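Local atomic coordinates of succinylglutamate desuccinylase/aspartoacylase (PDB entry 3NA6), a protein that probably acts as a zinc-dependent hydrolase of the succinylglutamate desuccinylase/aspartoacylase family, cleaving an amide bond to release an acyl group from an amino acid. Residues V18-L23 / P40-Q45; T51-G56 / R84-P89; G56-D61 / A141-S146; G65-Q70 / I224-L229. All coordinates share one frame; numbering follows the deposited sequence.

Contact 1 of 4, residues V18-L23 / P40-Q45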
# COMPACT_ATOMS: atom_id res chain seq x y z
N VAL A 18 42.06 1.52 -13.31
CA VAL A 18 40.93 1.35 -12.38
C VAL A 18 39.82 2.30 -12.84
O VAL A 18 40.03 3.50 -12.98
CB VAL A 18 41.37 1.64 -10.95
CG1 VAL A 18 40.16 1.73 -9.97
CG2 VAL A 18 42.42 0.56 -10.46
N HIS A 19 38.65 1.77 -13.14
CA HIS A 19 37.55 2.59 -13.62
C HIS A 19 36.30 2.29 -12.82
O HIS A 19 35.94 1.13 -12.69
CB HIS A 19 37.27 2.25 -15.07
CG HIS A 19 38.37 2.67 -15.99
ND1 HIS A 19 39.43 1.85 -16.31
CD2 HIS A 19 38.59 3.85 -16.61
CE1 HIS A 19 40.24 2.50 -17.13
NE2 HIS A 19 39.75 3.71 -17.33
N HIS A 20 35.64 3.33 -12.32
CA HIS A 20 34.43 3.19 -11.51
C HIS A 20 33.30 3.94 -12.20
O HIS A 20 33.43 5.12 -12.53
CB HIS A 20 34.62 3.81 -10.12
CG HIS A 20 35.83 3.34 -9.37
ND1 HIS A 20 35.99 2.03 -8.93
CD2 HIS A 20 36.92 4.02 -8.92
CE1 HIS A 20 37.13 1.93 -8.27
NE2 HIS A 20 37.71 3.12 -8.24
N GLY A 21 32.20 3.25 -12.42
CA GLY A 21 31.06 3.87 -13.06
C GLY A 21 29.81 3.04 -12.92
O GLY A 21 29.58 2.45 -11.86
N PHE A 22 29.00 3.04 -13.98
CA PHE A 22 27.67 2.44 -13.96
C PHE A 22 27.32 1.76 -15.26
O PHE A 22 27.77 2.15 -16.30
CB PHE A 22 26.60 3.49 -13.66
CG PHE A 22 26.93 4.35 -12.47
CD1 PHE A 22 26.64 3.92 -11.18
CD2 PHE A 22 27.62 5.55 -12.64
CE1 PHE A 22 27.01 4.68 -10.08
CE2 PHE A 22 27.99 6.30 -11.54
CZ PHE A 22 27.67 5.85 -10.27
N LEU A 23 26.50 0.71 -15.15
CA LEU A 23 25.75 0.22 -16.28
C LEU A 23 24.41 0.98 -16.29
O LEU A 23 23.57 0.82 -15.40
CB LEU A 23 25.51 -1.29 -16.12
CG LEU A 23 26.78 -2.14 -15.97
CD1 LEU A 23 26.43 -3.60 -15.87
CD2 LEU A 23 27.74 -1.90 -17.10
N PRO A 40 26.08 -0.04 -10.22
CA PRO A 40 27.51 0.26 -10.02
C PRO A 40 28.39 -0.82 -10.58
O PRO A 40 28.05 -2.00 -10.50
CB PRO A 40 27.65 0.34 -8.51
CG PRO A 40 26.29 0.84 -8.09
CD PRO A 40 25.38 -0.02 -8.93
N ILE A 41 29.51 -0.41 -11.15
CA ILE A 41 30.47 -1.34 -11.71
C ILE A 41 31.87 -0.75 -11.59
O ILE A 41 32.05 0.46 -11.73
CB ILE A 41 30.12 -1.70 -13.19
CG1 ILE A 41 31.07 -2.79 -13.75
CG2 ILE A 41 30.08 -0.45 -14.08
CD1 ILE A 41 30.53 -3.42 -15.02
N THR A 42 32.84 -1.60 -11.29
CA THR A 42 34.25 -1.23 -11.33
C THR A 42 34.97 -2.21 -12.23
O THR A 42 34.74 -3.43 -12.16
CB THR A 42 34.88 -1.25 -9.92
OG1 THR A 42 34.43 -0.12 -9.16
CG2 THR A 42 36.39 -1.17 -10.02
N VAL A 43 35.83 -1.70 -13.10
CA VAL A 43 36.72 -2.55 -13.91
C VAL A 43 38.13 -2.19 -13.54
O VAL A 43 38.49 -0.99 -13.49
CB VAL A 43 36.53 -2.37 -15.41
CG1 VAL A 43 37.54 -3.26 -16.19
CG2 VAL A 43 35.08 -2.68 -15.78
N ILE A 44 38.91 -3.23 -13.22
CA ILE A 44 40.36 -3.10 -13.00
C ILE A 44 41.09 -4.07 -13.94
O ILE A 44 40.88 -5.29 -13.87
CB ILE A 44 40.77 -3.40 -11.53
CG1 ILE A 44 39.93 -2.56 -10.55
CG2 ILE A 44 42.29 -3.16 -11.33
CD1 ILE A 44 40.12 -2.92 -9.06
N GLN A 45 41.96 -3.52 -14.80
CA GLN A 45 42.66 -4.27 -15.84
C GLN A 45 44.12 -3.85 -15.94
O GLN A 45 44.45 -2.66 -15.89
CB GLN A 45 41.98 -4.10 -17.19
CG GLN A 45 42.75 -4.68 -18.36
CD GLN A 45 42.06 -4.48 -19.67
OE1 GLN A 45 40.96 -4.99 -19.90
NE2 GLN A 45 42.70 -3.71 -20.55

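Contact 2 of 4, residues T51-G56 / R84-P89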
# COMPACT_ATOMS: atom_id res chain seq x y z
N THR A 51 40.06 -12.80 -17.27
CA THR A 51 39.06 -11.88 -16.82
C THR A 51 38.14 -12.65 -15.90
O THR A 51 37.70 -13.74 -16.26
CB THR A 51 38.24 -11.31 -17.98
OG1 THR A 51 39.08 -10.48 -18.80
CG2 THR A 51 37.01 -10.49 -17.41
N ALA A 52 37.89 -12.09 -14.71
CA ALA A 52 36.90 -12.63 -13.79
C ALA A 52 35.74 -11.65 -13.67
O ALA A 52 35.94 -10.43 -13.51
CB ALA A 52 37.50 -12.91 -12.41
N LEU A 53 34.53 -12.20 -13.75
CA LEU A 53 33.31 -11.48 -13.51
C LEU A 53 32.79 -11.84 -12.13
O LEU A 53 32.45 -13.00 -11.84
CB LEU A 53 32.28 -11.80 -14.59
CG LEU A 53 30.95 -11.02 -14.55
CD1 LEU A 53 31.14 -9.49 -14.69
CD2 LEU A 53 30.01 -11.56 -15.64
N LEU A 54 32.74 -10.82 -11.28
CA LEU A 54 32.48 -10.98 -9.83
C LEU A 54 31.18 -10.27 -9.47
O LEU A 54 31.05 -9.05 -9.67
CB LEU A 54 33.64 -10.42 -9.01
CG LEU A 54 35.03 -10.89 -9.50
CD1 LEU A 54 36.10 -10.07 -8.88
CD2 LEU A 54 35.18 -12.37 -9.20
N THR A 55 30.22 -11.02 -8.97
CA THR A 55 28.93 -10.45 -8.63
C THR A 55 28.53 -10.74 -7.19
O THR A 55 28.78 -11.84 -6.67
CB THR A 55 27.85 -11.00 -9.57
OG1 THR A 55 28.02 -12.42 -9.71
CG2 THR A 55 27.95 -10.32 -10.94
N GLY A 56 27.89 -9.76 -6.56
CA GLY A 56 27.21 -9.90 -5.30
C GLY A 56 25.77 -9.42 -5.45
O GLY A 56 25.43 -8.76 -6.38
N ARG A 84 42.04 -9.04 -15.58
CA ARG A 84 40.94 -8.10 -15.45
C ARG A 84 39.96 -8.55 -14.41
O ARG A 84 39.53 -9.71 -14.40
CB ARG A 84 40.23 -7.94 -16.77
CG ARG A 84 39.04 -6.95 -16.70
CD ARG A 84 38.56 -6.52 -18.07
NE ARG A 84 38.29 -7.67 -18.94
CZ ARG A 84 37.64 -7.60 -20.10
NH1 ARG A 84 37.16 -6.45 -20.56
NH2 ARG A 84 37.47 -8.70 -20.81
N LEU A 85 39.58 -7.61 -13.55
CA LEU A 85 38.44 -7.80 -12.65
C LEU A 85 37.25 -6.96 -13.14
O LEU A 85 37.38 -5.78 -13.31
CB LEU A 85 38.84 -7.37 -11.23
CG LEU A 85 40.04 -8.09 -10.60
CD1 LEU A 85 40.45 -7.38 -9.30
CD2 LEU A 85 39.72 -9.57 -10.33
N ILE A 86 36.09 -7.58 -13.39
CA ILE A 86 34.84 -6.81 -13.62
C ILE A 86 33.99 -7.05 -12.37
O ILE A 86 33.51 -8.19 -12.14
CB ILE A 86 34.10 -7.26 -14.86
CG1 ILE A 86 34.99 -7.09 -16.09
CG2 ILE A 86 32.81 -6.46 -15.05
CD1 ILE A 86 34.46 -7.74 -17.38
N ILE A 87 33.84 -6.00 -11.55
CA ILE A 87 33.27 -6.09 -10.21
C ILE A 87 31.90 -5.40 -10.18
O ILE A 87 31.80 -4.20 -10.42
CB ILE A 87 34.17 -5.39 -9.18
CG1 ILE A 87 35.62 -5.87 -9.32
CG2 ILE A 87 33.59 -5.62 -7.76
CD1 ILE A 87 36.65 -5.19 -8.37
N VAL A 88 30.86 -6.15 -9.86
CA VAL A 88 29.47 -5.66 -9.75
C VAL A 88 28.95 -6.11 -8.38
O VAL A 88 28.42 -7.20 -8.24
CB VAL A 88 28.62 -6.26 -10.87
CG1 VAL A 88 27.15 -5.77 -10.83
CG2 VAL A 88 29.25 -5.96 -12.25
N PRO A 89 29.16 -5.29 -7.34
CA PRO A 89 28.79 -5.73 -5.98
C PRO A 89 27.29 -5.90 -5.78
O PRO A 89 26.88 -6.68 -4.93
CB PRO A 89 29.31 -4.61 -5.08
CG PRO A 89 30.01 -3.62 -5.97
CD PRO A 89 29.74 -3.94 -7.38

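Contact 3 of 4, residues G56-D61 / A141-S146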
# COMPACT_ATOMS: atom_id res chain seq x y z
N GLY A 56 27.89 -9.76 -6.56
CA GLY A 56 27.21 -9.90 -5.30
C GLY A 56 25.77 -9.42 -5.45
O GLY A 56 25.43 -8.76 -6.38
N ALA A 57 24.93 -9.78 -4.50
CA ALA A 57 23.54 -9.36 -4.46
C ALA A 57 22.78 -9.71 -5.74
O ALA A 57 21.91 -8.99 -6.19
CB ALA A 57 23.44 -7.87 -4.11
N ASN A 58 23.07 -10.89 -6.27
CA ASN A 58 22.20 -11.56 -7.20
C ASN A 58 20.78 -11.52 -6.61
O ASN A 58 19.80 -11.22 -7.31
CB ASN A 58 22.71 -13.01 -7.38
CG ASN A 58 21.92 -13.82 -8.38
OD1 ASN A 58 20.69 -13.74 -8.41
ND2 ASN A 58 22.63 -14.66 -9.19
N HIS A 59 20.70 -11.84 -5.31
CA HIS A 59 19.53 -11.54 -4.47
C HIS A 59 19.88 -10.37 -3.57
O HIS A 59 20.95 -10.34 -2.97
CB HIS A 59 19.20 -12.76 -3.59
CG HIS A 59 18.80 -13.95 -4.38
ND1 HIS A 59 19.22 -15.23 -4.08
CD2 HIS A 59 18.03 -14.06 -5.50
CE1 HIS A 59 18.71 -16.07 -4.98
NE2 HIS A 59 17.96 -15.39 -5.83
N GLY A 60 18.96 -9.43 -3.44
CA GLY A 60 19.25 -8.13 -2.83
C GLY A 60 19.41 -8.11 -1.32
O GLY A 60 19.90 -7.13 -0.79
N ASP A 61 19.00 -9.19 -0.63
CA ASP A 61 19.07 -9.30 0.84
C ASP A 61 20.19 -10.25 1.32
O ASP A 61 20.09 -10.87 2.41
CB ASP A 61 17.69 -9.65 1.42
CG ASP A 61 17.13 -11.01 0.93
OD1 ASP A 61 17.64 -11.59 -0.06
OD2 ASP A 61 16.17 -11.53 1.56
N ALA A 141 33.78 -16.87 -13.41
CA ALA A 141 32.79 -16.07 -12.67
C ALA A 141 32.75 -16.50 -11.20
O ALA A 141 32.86 -17.67 -10.89
CB ALA A 141 31.39 -16.20 -13.27
N VAL A 142 32.56 -15.52 -10.32
CA VAL A 142 32.31 -15.73 -8.89
C VAL A 142 31.03 -15.02 -8.54
O VAL A 142 30.93 -13.80 -8.73
CB VAL A 142 33.46 -15.23 -7.99
CG1 VAL A 142 33.17 -15.61 -6.53
CG2 VAL A 142 34.78 -15.81 -8.44
N ASP A 143 30.03 -15.80 -8.11
CA ASP A 143 28.70 -15.31 -7.77
C ASP A 143 28.34 -15.68 -6.32
O ASP A 143 28.08 -16.84 -6.02
CB ASP A 143 27.64 -15.88 -8.74
CG ASP A 143 26.26 -15.23 -8.58
OD1 ASP A 143 26.13 -13.98 -8.50
OD2 ASP A 143 25.28 -15.98 -8.52
N PHE A 144 28.29 -14.67 -5.46
CA PHE A 144 28.10 -14.85 -4.02
C PHE A 144 26.63 -14.95 -3.70
O PHE A 144 25.82 -14.15 -4.20
CB PHE A 144 28.64 -13.63 -3.24
CG PHE A 144 30.13 -13.57 -3.15
CD1 PHE A 144 30.80 -14.18 -2.12
CD2 PHE A 144 30.88 -12.88 -4.10
CE1 PHE A 144 32.17 -14.09 -2.00
CE2 PHE A 144 32.24 -12.81 -4.01
CZ PHE A 144 32.90 -13.41 -2.95
N HIS A 145 26.28 -15.93 -2.89
CA HIS A 145 24.98 -16.01 -2.26
C HIS A 145 25.08 -16.23 -0.76
O HIS A 145 26.09 -16.68 -0.25
CB HIS A 145 24.14 -17.14 -2.84
CG HIS A 145 23.69 -16.89 -4.25
ND1 HIS A 145 22.40 -16.54 -4.57
CD2 HIS A 145 24.37 -16.94 -5.42
CE1 HIS A 145 22.31 -16.37 -5.88
NE2 HIS A 145 23.49 -16.61 -6.41
N SER A 146 23.98 -15.89 -0.10
CA SER A 146 23.73 -16.18 1.32
C SER A 146 22.23 -16.51 1.43
O SER A 146 21.51 -16.46 0.43
CB SER A 146 24.13 -14.98 2.18
OG SER A 146 25.50 -14.69 1.89
O HOH W 1 25.11 -11.62 -2.30
O HOH W 2 25.55 -12.44 -6.26
O HOH W 3 23.22 -13.06 -3.75

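Contact 4 of 4, residues G65-Q70 / I224-L229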
# COMPACT_ATOMS: atom_id res chain seq x y z
N GLY A 65 28.86 -11.03 -0.01
CA GLY A 65 29.53 -10.77 -1.28
C GLY A 65 29.65 -9.29 -1.55
O GLY A 65 30.72 -8.78 -1.85
N PRO A 66 28.55 -8.56 -1.38
CA PRO A 66 28.63 -7.12 -1.57
C PRO A 66 29.69 -6.40 -0.72
O PRO A 66 30.35 -5.48 -1.21
CB PRO A 66 27.21 -6.68 -1.22
CG PRO A 66 26.38 -7.79 -1.76
CD PRO A 66 27.14 -9.02 -1.37
N VAL A 67 29.84 -6.79 0.54
CA VAL A 67 30.90 -6.21 1.38
C VAL A 67 32.27 -6.52 0.79
O VAL A 67 33.12 -5.63 0.64
CB VAL A 67 30.79 -6.71 2.84
CG1 VAL A 67 32.03 -6.29 3.65
CG2 VAL A 67 29.50 -6.17 3.48
N ALA A 68 32.52 -7.80 0.47
CA ALA A 68 33.82 -8.22 -0.07
C ALA A 68 34.15 -7.53 -1.39
O ALA A 68 35.31 -7.14 -1.64
CB ALA A 68 33.86 -9.77 -0.23
N LEU A 69 33.11 -7.34 -2.22
CA LEU A 69 33.29 -6.75 -3.56
C LEU A 69 33.43 -5.25 -3.50
O LEU A 69 34.23 -4.68 -4.27
CB LEU A 69 32.17 -7.19 -4.53
CG LEU A 69 32.18 -8.70 -4.85
CD1 LEU A 69 30.93 -9.19 -5.62
CD2 LEU A 69 33.46 -9.03 -5.67
N GLN A 70 32.70 -4.59 -2.59
CA GLN A 70 32.91 -3.15 -2.46
C GLN A 70 34.35 -2.90 -2.01
O GLN A 70 35.01 -2.00 -2.53
CB GLN A 70 31.95 -2.47 -1.48
CG GLN A 70 30.58 -2.19 -2.03
CD GLN A 70 30.57 -1.00 -3.02
OE1 GLN A 70 31.38 -0.93 -3.96
NE2 GLN A 70 29.65 -0.10 -2.82
N ILE A 224 35.09 -14.56 5.66
CA ILE A 224 35.04 -15.77 4.82
C ILE A 224 34.94 -15.38 3.34
O ILE A 224 35.63 -15.94 2.50
CB ILE A 224 33.86 -16.75 5.22
CG1 ILE A 224 34.10 -17.40 6.61
CG2 ILE A 224 33.65 -17.83 4.09
CD1 ILE A 224 32.80 -17.99 7.27
N ALA A 225 34.11 -14.39 3.05
CA ALA A 225 33.93 -13.90 1.68
C ALA A 225 35.20 -13.26 1.12
O ALA A 225 35.54 -13.50 -0.03
CB ALA A 225 32.75 -12.88 1.59
N LYS A 226 35.87 -12.44 1.93
CA LYS A 226 37.08 -11.77 1.48
C LYS A 226 38.25 -12.74 1.20
O LYS A 226 38.98 -12.57 0.19
CB LYS A 226 37.54 -10.72 2.50
CG LYS A 226 36.60 -9.53 2.63
CD LYS A 226 37.12 -8.53 3.68
CE LYS A 226 36.04 -7.53 4.09
NZ LYS A 226 36.54 -6.66 5.16
N LYS A 227 38.44 -13.70 2.10
CA LYS A 227 39.51 -14.70 1.95
C LYS A 227 39.23 -15.58 0.73
O LYS A 227 40.11 -15.84 -0.10
CB LYS A 227 39.60 -15.55 3.22
CG LYS A 227 40.37 -16.87 3.12
CD LYS A 227 40.04 -17.79 4.35
CE LYS A 227 40.33 -19.24 4.08
NZ LYS A 227 39.73 -20.20 5.07
N GLY A 228 38.00 -16.06 0.65
CA GLY A 228 37.57 -16.91 -0.46
C GLY A 228 37.77 -16.19 -1.79
O GLY A 228 38.30 -16.78 -2.72
N LEU A 229 37.40 -14.91 -1.86
CA LEU A 229 37.55 -14.09 -3.07
C LEU A 229 39.01 -13.90 -3.44
O LEU A 229 39.41 -14.13 -4.60
CB LEU A 229 36.92 -12.73 -2.87
CG LEU A 229 36.95 -11.70 -4.02
CD1 LEU A 229 36.36 -12.37 -5.29
CD2 LEU A 229 36.20 -10.36 -3.62

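Contact 1 of 4, residues V18-L23 / P40-Q45
Strands 17-26 and 36-46 form a beta hairpin, and His20 faces Thr42 across its antiparallel ladder. His20 ND1 and Thr42 OG1 are 2.7 Å apart and share a nearly straight hydrogen bond; either may be the donor. The hydroxyl lies in the plane of the imidazole, at its edge. The two side chains lie side by side. Thr42 OG1 sits anti to its own carbonyl carbon (chi1 -74°), which turns it to the ring nitrogen, while the methyl CG2 also packs against ND1. Four backbone bonds hold the ladder. His19 and Val43 exchange two, with His19 N to Val43 O at 2.8 Å. Gly21 and Ile41 exchange the other two. Of these, Gly21 N to Ile41 O is nearly straight, whereas Ile41 N approaches Gly21 O from above the carbonyl plane. Val18 CG2 touches Ile44 CG2 at 3.8 Å on the same face as His20 and Thr42. On the other face the Leu23 and Ile41 side chains cross at about a right angle, with Leu23 CD2 3.8 Å from Ile41 CD1. Thr42 OG1 has a further hydrogen bond to Thr293 OG1 of the second subunit, and Phe22 and Pro40 pack on Asp291 of that subunit. The Thr42 hydroxyl is thus held by two polar partners, one in the hairpin and one across a subunit interface, and this fixes its rotation.

Contact 2 of 4, residues T51-G56 / R84-P89
Thr51 meets Arg84 through a bend in the arginine chain. Arg84 CG is anti to its backbone N (chi1 180°), and the chain then turns at chi3 (52°), which brings the NE/NH2 edge of the guanidinium to the Thr51 hydroxyl. Both NE and NH2 donate to the one hydroxyl. Arg84 NE is 2.9 Å from Thr51 OG1, and the oxygen lies in the guanidinium plane, at its edge. Arg84 NH2 is 3.1 Å from Thr51 OG1 and its bond is more bent. Ile86 CD1 packs over one face of the guanidinium, toward its rim, and also touches Thr51 CG2. Further along, Leu53 CD1 presses on Ile86 CG2 at 3.5 Å, tighter than usual carbon contact. On the other face of the sheet Leu54 CD1 meets Leu85 CD2. Five backbone bonds join the parallel strands, from Ala52 N to Arg84 O at one end to Gly56 N to Val88 O at the other. Arg84 NH1 is taken up by Leu13 O. This is the beta-alpha-beta unit of strand 51-55, helix 64-75 and strand 83-88. Leu54 and Ile87 pack on Leu72 of that helix. Leu53, Thr55 and Val88 pack on Phe130 of helix 122-134, so a helix lies against each face.

Contact 3 of 4, residues G56-D61 / A141-S146
The His145 ring has His59 ND1 in its plane, at one edge, and a water over one face, toward the rim. Asn58 ND2 also lies near that plane, 3.5 Å from His145 NE2. The two imidazoles form an offset edge-to-face pair. The edge of His145 points to the face of His59, with ring centroids 5.0 Å apart and planes at 75°. Asn58 OD1 lies over a face of His59, displaced toward the rim. Asp143 is the polar centre of the contact. Its OD2 takes a bond from Asn58 ND2 at 3.0 Å on the syn side, a little out of the carboxylate plane. It takes another from His145 NE2 at 2.8 Å, which comes in from above that plane. Asp143 OD1 is bonded to Thr55 OG1. Asn58 CG lies anti to its backbone N (chi1 -178°), which carries the amide across to the carboxylate. Asn58 ND2 has a second acceptor in Asn111 OD1. Three waters bridge the two segments. One takes a bond from Asn58 N and lies 2.8 Å from Asp143 OD1 and 2.7 Å from Phe144 O. The other two link Ala57 N and His59 N to Phe144 O. His59 ND1 is bonded to Glu62 and NE2 to Asn109. The grouping of His59, Glu62 and His145 is consistent with the zinc site of succinylglutamate desuccinylases and aspartoacylases, where two histidines and a glutamate bind the ion. No metal is modelled there. Here the three residues lie in the loops after the C-terminal ends of strands 51-55 and 140-143.

Contact 4 of 4, residues G65-Q70 / I224-L229
Ala68 and Ala225 meet where helices 64-75 and 219-235 pack against each other in the alpha/beta catalytic domain. The segments cross at -55°, with axes 8.6 Å apart at their closest. Small side chains allow this approach. Ala68 CB lies 3.8 Å from Ala225 CB, and both methyls point at the opposing helix. Leu229 adds to the tight part. Its CG is anti to the backbone N (chi1 -180°), and this extends CD2 across the gap to helix 64-75. There Leu229 CD2 touches Leu69 CD2 at 3.7 Å, with the two side chains at about a right angle. The same methyl rests on the backbone oxygen of Ala68, at 3.9 Å from O. Both leucines also pack on Leu54 of strand 51-55, so this side of the contact is closed by the sheet. Between residues 65-70 and 224-229 the contact is apolar.

The other side is looser. Lys226 is partly exposed and runs alongside helix 64-75 in an extended chain. The charged end goes on to other partners. It forms a salt bridge to Glu71 of helix 64-75 and another to Glu269 of the second subunit. Val67 packs on that same Glu269. The lysine therefore ties the outer edge of the helix pair to a neighbouring chain. Within residues 65-70 it is the aliphatic part of the lysine that touches. Lys226 CG lies 4.0 Å from Ala68 CB, and further out Val67 CG1 is 4.2 Å from Lys226 CE.

How the contacts relate
Contacts 1, 2 and 3 follow one another across the mixed ten-stranded sheet. Strand 36-46 of contact 1 adjoins strand 83-88 of contact 2, and strand 51-55 adjoins strand 140-143 of contact 3. Centres of contacts 1 and 2 are about 9 Å apart, those of 2 and 3 about 11 Å, and those of 1 and 3 about 18 Å. Contact 1 closes along the chain before the others open. Contacts 2, 3 and 4 interleave, and contacts 2 and 3 share Gly56. Contact 4 packs on the sheet through Leu69. The possible metal site lies in the loops that follow strands 51-55 and 140-143, while contacts 1 and 4 also meet the second subunit.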